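Silicatein alpha (Tethya aurantium, PDB 6ZQ3) probably promotes silica formation in the spicules of a marine sponge, and is built as a papain-family cysteine protease. Local coordinates at residues 168-173 with 180-185. Residues are numbered along the deposited sequence; the frame is centred on the assembly and turned at random.
Sequences VITGYG and YWLAKN
Val168 and Lys184 pair at one end of an antiparallel beta hairpin in the papain-like fold, and Gly173 and Tyr180 at the other. At the first end Lys184 N gives a nearly straight bond to Val168 O at 2.7 Å, and Val168 N returns one to Lys184 O. Between the ends lies a beta bulge: Thr170 and Gly171 face the single residue Leu182. Leu182 O takes Thr170 N at 2.8 Å, almost head-on to the carbonyl, plus a weak bond from Thr170 OG1, which chi1 (55°) tucks between its own backbone N and carbonyl carbon. Leu182 N binds Gly171 O from above the carbonyl plane. Tyr180 N reaches Gly173 O at 2.8 Å, while Tyr180 O accepts both Gly173 N and Arg201 NH2.

The Tyr180 ring lies flat over Gly173, whose CA sits 3.8 Å from the ring centroid; an alanine in place of Tyr180 would probably leave that side of the glycine without its CH-pi partner. Polar tips find partners beyond the hairpin: Lys184 NZ at Gly16 O, Tyr172 OH at Pro3 O, Trp181 NE1 at Glu121 OE2. Next to the strand end, Asn185 OD1 bonds His165 NE2, consistent with the Asn-His pair of papain-like active sites. Ile169 CD1 rests 3.7 Å above the indole plane of Trp181, off-centre, near the ring's margin, while Gly171 O meets that ring at its edge, 3.8 Å from Trp181 CE3.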
loop_
_atom_site.group_PDB
_atom_site.type_symbol
_atom_site.label_atom_id
_atom_site.label_comp_id
_atom_site.label_asym_id
_atom_site.label_seq_id
_atom_site.Cartn_x
_atom_site.Cartn_y
_atom_site.Cartn_z
ATOM N N VAL A 168 -1.742 0.922 2.453
ATOM C CA VAL A 168 -0.447 1.013 3.160
ATOM C C VAL A 168 -0.680 1.288 4.620
ATOM O O VAL A 168 -1.280 2.291 4.951
ATOM C CB VAL A 168 0.437 2.187 2.699
ATOM C CG1 VAL A 168 1.897 1.867 2.973
ATOM C CG2 VAL A 168 0.232 2.500 1.239
ATOM N N ILE A 169 -0.209 0.417 5.495
ATOM C CA ILE A 169 -0.132 0.759 6.909
ATOM C C ILE A 169 1.027 1.756 7.119
ATOM O O ILE A 169 2.177 1.463 6.784
ATOM C CB ILE A 169 -0.007 -0.527 7.772
ATOM C CG1 ILE A 169 -1.313 -1.331 7.654
ATOM C CG2 ILE A 169 0.250 -0.213 9.241
ATOM C CD1 ILE A 169 -1.527 -2.327 8.766
ATOM N N THR A 170 0.723 2.932 7.666
ATOM C CA THR A 170 1.740 3.970 7.910
ATOM C C THR A 170 2.050 4.209 9.396
ATOM O O THR A 170 2.852 5.079 9.727
ATOM C CB THR A 170 1.295 5.310 7.326
ATOM O OG1 THR A 170 0.024 5.638 7.872
ATOM C CG2 THR A 170 1.199 5.275 5.788
ATOM N N GLY A 171 1.422 3.443 10.282
ATOM C CA GLY A 171 1.644 3.569 11.713
ATOM C C GLY A 171 0.584 2.813 12.493
ATOM O O GLY A 171 -0.123 1.959 11.953
ATOM N N TYR A 172 0.479 3.124 13.779
ATOM C CA TYR A 172 -0.521 2.503 14.652
ATOM C C TYR A 172 -0.585 3.354 15.890
ATOM O O TYR A 172 0.287 4.206 16.113
ATOM C CB TYR A 172 -0.154 1.064 15.018
ATOM C CG TYR A 172 1.226 0.958 15.602
ATOM C CD1 TYR A 172 1.457 1.280 16.939
ATOM C CD2 TYR A 172 2.317 0.583 14.817
ATOM C CE1 TYR A 172 2.728 1.217 17.473
ATOM C CE2 TYR A 172 3.589 0.520 15.351
ATOM C CZ TYR A 172 3.788 0.830 16.677
ATOM O OH TYR A 172 5.040 0.763 17.236
ATOM N N GLY A 173 -1.622 3.125 16.688
ATOM C CA GLY A 173 -1.851 3.939 17.878
ATOM C C GLY A 173 -2.971 3.454 18.771
ATOM O O GLY A 173 -3.489 2.344 18.609
ATOM N N TYR A 180 -5.460 0.792 17.422
ATOM C CA TYR A 180 -5.675 0.799 15.961
ATOM C C TYR A 180 -4.417 0.671 15.024
ATOM O O TYR A 180 -3.269 0.858 15.423
ATOM C CB TYR A 180 -6.482 2.048 15.604
ATOM C CG TYR A 180 -5.730 3.352 15.758
ATOM C CD1 TYR A 180 -4.953 3.849 14.733
ATOM C CD2 TYR A 180 -5.818 4.100 16.918
ATOM C CE1 TYR A 180 -4.272 5.047 14.865
ATOM C CE2 TYR A 180 -5.136 5.304 17.062
ATOM C CZ TYR A 180 -4.360 5.768 16.030
ATOM O OH TYR A 180 -3.670 6.947 16.154
ATOM N N TRP A 181 -4.663 0.321 13.768
ATOM C CA TRP A 181 -3.665 0.503 12.716
ATOM C C TRP A 181 -4.019 1.764 11.969
ATOM O O TRP A 181 -5.181 2.062 11.808
ATOM C CB TRP A 181 -3.671 -0.661 11.716
ATOM C CG TRP A 181 -3.268 -1.962 12.282
ATOM C CD1 TRP A 181 -4.073 -3.009 12.529
ATOM C CD2 TRP A 181 -1.949 -2.362 12.674
ATOM N NE1 TRP A 181 -3.352 -4.063 13.049
ATOM C CE2 TRP A 181 -2.041 -3.690 13.147
ATOM C CE3 TRP A 181 -0.700 -1.730 12.677
ATOM C CZ2 TRP A 181 -0.940 -4.393 13.627
ATOM C CZ3 TRP A 181 0.396 -2.432 13.157
ATOM C CH2 TRP A 181 0.265 -3.743 13.634
ATOM N N LEU A 182 -3.020 2.498 11.506
ATOM C CA LEU A 182 -3.259 3.658 10.662
ATOM C C LEU A 182 -2.983 3.273 9.217
ATOM O O LEU A 182 -1.854 2.992 8.840
ATOM C CB LEU A 182 -2.366 4.826 11.091
ATOM C CG LEU A 182 -2.620 6.144 10.350
ATOM C CD1 LEU A 182 -4.042 6.649 10.596
ATOM C CD2 LEU A 182 -1.584 7.185 10.764
ATOM N N ALA A 183 -4.023 3.232 8.403
ATOM C CA ALA A 183 -3.875 2.738 7.058
ATOM C C ALA A 183 -4.167 3.865 6.095
ATOM O O ALA A 183 -5.142 4.579 6.249
ATOM C CB ALA A 183 -4.824 1.555 6.831
ATOM N N LYS A 184 -3.333 4.006 5.090
ATOM C CA LYS A 184 -3.541 5.012 4.046
ATOM C C LYS A 184 -4.257 4.389 2.825
ATOM O O LYS A 184 -3.745 3.444 2.238
ATOM C CB LYS A 184 -2.168 5.581 3.654
ATOM C CG LYS A 184 -2.180 6.618 2.560
ATOM C CD LYS A 184 -0.755 6.816 2.056
ATOM C CE LYS A 184 -0.597 8.167 1.387
ATOM N NZ LYS A 184 0.383 8.080 0.289
ATOM N N ASN A 185 -5.435 4.890 2.468
ATOM C CA ASN A 185 -6.186 4.389 1.296
ATOM C C ASN A 185 -5.837 5.264 0.082
ATOM O O ASN A 185 -5.080 6.240 0.188
ATOM C CB ASN A 185 -7.712 4.422 1.565
ATOM C CG ASN A 185 -8.477 3.349 0.815
ATOM O OD1 ASN A 185 -7.931 2.630 -0.031
ATOM N ND2 ASN A 185 -9.762 3.230 1.117
#